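PDB 5YVD: Nsp15 from Middle East respiratory syndrome-related coronavirus, which probably cleaves RNA on the 3' side of uridylates, as a hexameric EndoU-family endoribonuclease from the coronavirus replicase polyprotein. Local coordinates for residues F128-I142 / P170-F183. Numbering follows the deposited sequence.
Sequences FMSTPNAIFISDRKI and PVKFYLYKKVNNEF
K178 reaches from its strand to the C-terminal end of helix 124-129, where its NZ donates to F128 O (2.7 Å, on a lone pair in the carbonyl plane) and to T131 O (2.6 Å), from above the T131 carbonyl plane, with a weak third bond to M129 O. The last helical turn and the loop after it bring these carbonyls toward one point, where a lysine's ammonium can serve several at once; its long chain, bent at chi3 (70°), folds back to them. On the way CD packs 3.6 Å from F128 CZ, while NZ stands over one face of the F128 ring, 5.0 Å from the centroid, in a cation-pi contact; F136 CB covers the opposite face. F183 lays one face over K178 CG, and its CE1 comes to 4.0 Å from F128 CE2, at the edge of the F128 ring; M129 SD meets the edge of F183. Farther along the same side of the sheet, Y176 projects beside F136, CB against CB, its ring long enough for the terminal OH to accept the I142 N-H in a nearly straight bond (OH to N 2.8 Å, 170°). The Y174 ring faces the same loop, offering a broad face to K141 CG (CH-pi), with D139 O at its edge. On the opposite side, branched I137 and L175 meet, CG2 to CD2 at 3.5 Å, in a non-hydrogen-bonded pair. Strands 134-138 and 174-178 thus form an antiparallel ladder within the mixed beta-sheet of the Nsp15 middle domain, where strand 115-118 flanks 134-138 on its other edge.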
# COMPACT_ATOMS: atom_id res chain seq x y z
N PHE A 128 -12.93 -23.33 -32.51
CA PHE A 128 -11.56 -23.69 -32.81
C PHE A 128 -11.41 -24.03 -34.29
O PHE A 128 -10.36 -23.72 -34.87
CB PHE A 128 -11.08 -24.86 -31.94
CG PHE A 128 -9.81 -25.52 -32.42
CD1 PHE A 128 -8.59 -24.89 -32.27
CD2 PHE A 128 -9.84 -26.76 -33.01
CE1 PHE A 128 -7.42 -25.49 -32.70
CE2 PHE A 128 -8.68 -27.36 -33.44
CZ PHE A 128 -7.46 -26.72 -33.29
N MET A 129 -12.43 -24.65 -34.88
CA MET A 129 -12.36 -25.06 -36.31
C MET A 129 -12.41 -23.89 -37.26
O MET A 129 -11.91 -24.00 -38.37
CB MET A 129 -13.49 -26.03 -36.72
CG MET A 129 -13.41 -27.42 -36.13
SD MET A 129 -11.92 -28.28 -36.60
CE MET A 129 -12.13 -28.43 -38.37
N SER A 130 -13.03 -22.78 -36.84
CA SER A 130 -13.05 -21.56 -37.66
C SER A 130 -12.09 -20.47 -37.16
O SER A 130 -12.37 -19.29 -37.33
CB SER A 130 -14.48 -21.03 -37.73
OG SER A 130 -15.06 -20.88 -36.46
N THR A 131 -10.97 -20.87 -36.58
CA THR A 131 -9.98 -19.93 -36.06
C THR A 131 -8.62 -20.37 -36.60
O THR A 131 -8.23 -21.51 -36.40
CB THR A 131 -9.94 -19.99 -34.51
OG1 THR A 131 -11.26 -19.92 -33.99
CG2 THR A 131 -9.07 -18.88 -33.92
N PRO A 132 -7.89 -19.49 -37.29
CA PRO A 132 -6.62 -19.89 -37.92
C PRO A 132 -5.48 -20.34 -36.97
O PRO A 132 -4.84 -21.36 -37.24
CB PRO A 132 -6.19 -18.63 -38.70
CG PRO A 132 -6.96 -17.51 -38.09
CD PRO A 132 -8.26 -18.11 -37.64
N ASN A 133 -5.20 -19.56 -35.93
CA ASN A 133 -4.06 -19.82 -35.05
C ASN A 133 -4.58 -20.18 -33.68
O ASN A 133 -5.07 -19.30 -32.96
CB ASN A 133 -3.16 -18.59 -34.97
CG ASN A 133 -2.45 -18.27 -36.29
OD1 ASN A 133 -2.13 -19.14 -37.06
ND2 ASN A 133 -2.17 -17.00 -36.51
N ALA A 134 -4.52 -21.46 -33.32
CA ALA A 134 -5.16 -21.92 -32.08
C ALA A 134 -4.70 -23.29 -31.61
O ALA A 134 -4.06 -24.04 -32.34
CB ALA A 134 -6.67 -21.95 -32.25
N ILE A 135 -5.09 -23.60 -30.37
CA ILE A 135 -4.80 -24.87 -29.70
C ILE A 135 -6.13 -25.47 -29.22
O ILE A 135 -7.01 -24.76 -28.72
CB ILE A 135 -3.84 -24.62 -28.51
CG1 ILE A 135 -2.45 -24.27 -29.04
CG2 ILE A 135 -3.77 -25.81 -27.56
CD1 ILE A 135 -1.55 -23.65 -28.00
N PHE A 136 -6.30 -26.78 -29.37
CA PHE A 136 -7.51 -27.44 -28.89
C PHE A 136 -7.17 -28.55 -27.92
O PHE A 136 -6.26 -29.34 -28.18
CB PHE A 136 -8.35 -28.00 -30.03
CG PHE A 136 -9.73 -28.38 -29.60
CD1 PHE A 136 -10.11 -29.71 -29.47
CD2 PHE A 136 -10.64 -27.40 -29.26
CE1 PHE A 136 -11.38 -30.04 -29.03
CE2 PHE A 136 -11.91 -27.72 -28.83
CZ PHE A 136 -12.28 -29.05 -28.71
N ILE A 137 -7.91 -28.59 -26.82
CA ILE A 137 -7.73 -29.65 -25.83
C ILE A 137 -9.02 -30.44 -25.72
O ILE A 137 -10.12 -29.86 -25.68
CB ILE A 137 -7.24 -29.12 -24.45
CG1 ILE A 137 -8.29 -28.27 -23.74
CG2 ILE A 137 -5.97 -28.30 -24.62
CD1 ILE A 137 -7.73 -27.35 -22.66
N SER A 138 -8.88 -31.78 -25.72
CA SER A 138 -10.03 -32.65 -25.60
C SER A 138 -9.73 -33.98 -24.95
O SER A 138 -8.61 -34.46 -24.95
CB SER A 138 -10.73 -32.88 -26.96
OG SER A 138 -10.48 -34.16 -27.50
N ASP A 139 -10.79 -34.57 -24.42
CA ASP A 139 -10.74 -35.84 -23.72
C ASP A 139 -10.81 -37.02 -24.69
O ASP A 139 -10.60 -38.16 -24.29
CB ASP A 139 -11.88 -35.94 -22.68
CG ASP A 139 -13.25 -35.49 -23.23
OD1 ASP A 139 -13.35 -35.09 -24.42
OD2 ASP A 139 -14.23 -35.51 -22.46
N ARG A 140 -11.09 -36.72 -25.96
CA ARG A 140 -11.29 -37.74 -26.99
C ARG A 140 -10.70 -37.33 -28.35
O ARG A 140 -10.80 -36.18 -28.77
CB ARG A 140 -12.79 -38.04 -27.13
CG ARG A 140 -13.65 -36.83 -27.46
CD ARG A 140 -15.11 -37.04 -27.13
NE ARG A 140 -15.92 -35.92 -27.61
CZ ARG A 140 -16.37 -35.76 -28.86
NH1 ARG A 140 -16.09 -36.65 -29.81
NH2 ARG A 140 -17.12 -34.71 -29.16
N LYS A 141 -10.07 -38.30 -29.03
CA LYS A 141 -9.67 -38.14 -30.43
C LYS A 141 -10.78 -37.47 -31.23
O LYS A 141 -11.95 -37.84 -31.08
CB LYS A 141 -9.37 -39.51 -31.08
CG LYS A 141 -7.91 -39.94 -31.01
CD LYS A 141 -7.58 -41.06 -31.99
CE LYS A 141 -7.41 -40.58 -33.44
NZ LYS A 141 -6.09 -39.92 -33.66
N ILE A 142 -10.42 -36.50 -32.06
CA ILE A 142 -11.41 -35.88 -32.94
C ILE A 142 -11.14 -36.31 -34.35
O ILE A 142 -10.12 -35.91 -34.94
CB ILE A 142 -11.45 -34.35 -32.80
CG1 ILE A 142 -12.17 -34.00 -31.50
CG2 ILE A 142 -12.20 -33.72 -33.97
CD1 ILE A 142 -11.89 -32.60 -30.99
N PRO A 170 -10.91 -36.56 -16.84
CA PRO A 170 -9.99 -37.06 -17.85
C PRO A 170 -8.53 -36.73 -17.51
O PRO A 170 -8.24 -35.69 -16.89
CB PRO A 170 -10.42 -36.33 -19.12
CG PRO A 170 -11.12 -35.08 -18.65
CD PRO A 170 -11.74 -35.43 -17.32
N VAL A 171 -7.63 -37.62 -17.90
CA VAL A 171 -6.19 -37.44 -17.74
C VAL A 171 -5.48 -37.51 -19.11
O VAL A 171 -4.47 -36.83 -19.37
CB VAL A 171 -5.64 -38.52 -16.77
CG1 VAL A 171 -4.12 -38.43 -16.64
CG2 VAL A 171 -6.29 -38.40 -15.41
N LYS A 172 -5.98 -38.36 -19.99
CA LYS A 172 -5.38 -38.47 -21.31
C LYS A 172 -6.00 -37.42 -22.22
O LYS A 172 -7.18 -37.52 -22.60
CB LYS A 172 -5.56 -39.88 -21.88
CG LYS A 172 -4.90 -40.09 -23.25
CD LYS A 172 -3.62 -40.91 -23.21
CE LYS A 172 -2.62 -40.43 -22.19
NZ LYS A 172 -1.37 -41.21 -22.40
N PHE A 173 -5.20 -36.42 -22.57
CA PHE A 173 -5.70 -35.35 -23.42
C PHE A 173 -5.16 -35.48 -24.82
O PHE A 173 -4.03 -35.92 -25.02
CB PHE A 173 -5.43 -33.96 -22.81
CG PHE A 173 -6.31 -33.65 -21.63
CD1 PHE A 173 -5.85 -33.88 -20.32
CD2 PHE A 173 -7.60 -33.18 -21.82
CE1 PHE A 173 -6.67 -33.60 -19.23
CE2 PHE A 173 -8.42 -32.90 -20.74
CZ PHE A 173 -7.96 -33.12 -19.44
N TYR A 174 -6.01 -35.16 -25.79
CA TYR A 174 -5.67 -35.16 -27.19
C TYR A 174 -5.65 -33.69 -27.54
O TYR A 174 -6.63 -32.97 -27.35
CB TYR A 174 -6.68 -35.98 -28.00
CG TYR A 174 -6.76 -37.42 -27.52
CD1 TYR A 174 -5.82 -38.36 -27.92
CD2 TYR A 174 -7.74 -37.83 -26.61
CE1 TYR A 174 -5.88 -39.68 -27.47
CE2 TYR A 174 -7.80 -39.14 -26.15
CZ TYR A 174 -6.87 -40.06 -26.58
OH TYR A 174 -6.90 -41.36 -26.13
N LEU A 175 -4.49 -33.27 -28.03
CA LEU A 175 -4.10 -31.89 -28.12
C LEU A 175 -3.85 -31.51 -29.56
O LEU A 175 -3.06 -32.17 -30.24
CB LEU A 175 -2.80 -31.72 -27.35
CG LEU A 175 -2.98 -31.88 -25.84
CD1 LEU A 175 -1.69 -32.39 -25.22
CD2 LEU A 175 -3.40 -30.56 -25.20
N TYR A 176 -4.52 -30.46 -30.03
CA TYR A 176 -4.39 -30.06 -31.43
C TYR A 176 -3.87 -28.66 -31.52
O TYR A 176 -4.10 -27.84 -30.64
CB TYR A 176 -5.74 -30.18 -32.15
CG TYR A 176 -6.31 -31.57 -32.07
CD1 TYR A 176 -6.21 -32.45 -33.13
CD2 TYR A 176 -6.91 -32.03 -30.91
CE1 TYR A 176 -6.70 -33.75 -33.07
CE2 TYR A 176 -7.41 -33.33 -30.83
CZ TYR A 176 -7.30 -34.18 -31.92
OH TYR A 176 -7.80 -35.47 -31.89
N LYS A 177 -3.12 -28.39 -32.56
CA LYS A 177 -2.65 -27.04 -32.81
C LYS A 177 -2.87 -26.70 -34.26
O LYS A 177 -2.65 -27.53 -35.15
CB LYS A 177 -1.18 -26.91 -32.44
CG LYS A 177 -0.67 -25.49 -32.57
CD LYS A 177 0.68 -25.30 -31.92
CE LYS A 177 1.06 -23.83 -31.89
NZ LYS A 177 2.52 -23.64 -31.74
N LYS A 178 -3.33 -25.48 -34.50
CA LYS A 178 -3.51 -24.94 -35.84
C LYS A 178 -2.67 -23.68 -36.02
O LYS A 178 -2.57 -22.85 -35.11
CB LYS A 178 -4.98 -24.59 -36.07
CG LYS A 178 -5.78 -25.71 -36.71
CD LYS A 178 -7.27 -25.44 -36.67
CE LYS A 178 -7.68 -24.32 -37.59
NZ LYS A 178 -9.06 -23.86 -37.25
N VAL A 179 -2.06 -23.55 -37.19
CA VAL A 179 -1.32 -22.36 -37.58
C VAL A 179 -1.67 -22.07 -39.02
O VAL A 179 -1.42 -22.91 -39.87
CB VAL A 179 0.21 -22.57 -37.45
CG1 VAL A 179 0.98 -21.42 -38.10
CG2 VAL A 179 0.62 -22.75 -35.99
N ASN A 180 -2.25 -20.90 -39.29
CA ASN A 180 -2.73 -20.52 -40.63
C ASN A 180 -3.90 -21.38 -41.07
O ASN A 180 -4.01 -21.73 -42.23
CB ASN A 180 -1.61 -20.59 -41.69
CG ASN A 180 -0.47 -19.64 -41.38
OD1 ASN A 180 -0.65 -18.42 -41.38
ND2 ASN A 180 0.71 -20.18 -41.12
N ASN A 181 -4.75 -21.73 -40.11
CA ASN A 181 -5.87 -22.65 -40.35
C ASN A 181 -5.41 -24.04 -40.84
O ASN A 181 -6.14 -24.75 -41.54
CB ASN A 181 -6.89 -22.02 -41.31
CG ASN A 181 -8.34 -22.22 -40.85
OD1 ASN A 181 -8.69 -21.83 -39.74
ND2 ASN A 181 -9.18 -22.82 -41.69
N GLU A 182 -4.20 -24.41 -40.46
CA GLU A 182 -3.60 -25.68 -40.85
C GLU A 182 -3.07 -26.40 -39.59
O GLU A 182 -2.29 -25.83 -38.79
CB GLU A 182 -2.45 -25.43 -41.86
CG GLU A 182 -2.88 -24.88 -43.23
CD GLU A 182 -2.69 -25.87 -44.37
OE1 GLU A 182 -2.98 -27.07 -44.16
OE2 GLU A 182 -2.24 -25.47 -45.48
N PHE A 183 -3.51 -27.63 -39.39
CA PHE A 183 -3.03 -28.44 -38.28
C PHE A 183 -1.54 -28.70 -38.34
O PHE A 183 -1.01 -28.95 -39.40
CB PHE A 183 -3.73 -29.76 -38.25
CG PHE A 183 -5.15 -29.68 -37.81
CD1 PHE A 183 -5.49 -29.85 -36.47
CD2 PHE A 183 -6.15 -29.47 -38.73
CE1 PHE A 183 -6.80 -29.81 -36.04
CE2 PHE A 183 -7.46 -29.42 -38.32
CZ PHE A 183 -7.79 -29.59 -36.97
O HOH W 1 -9.37 -39.33 -22.22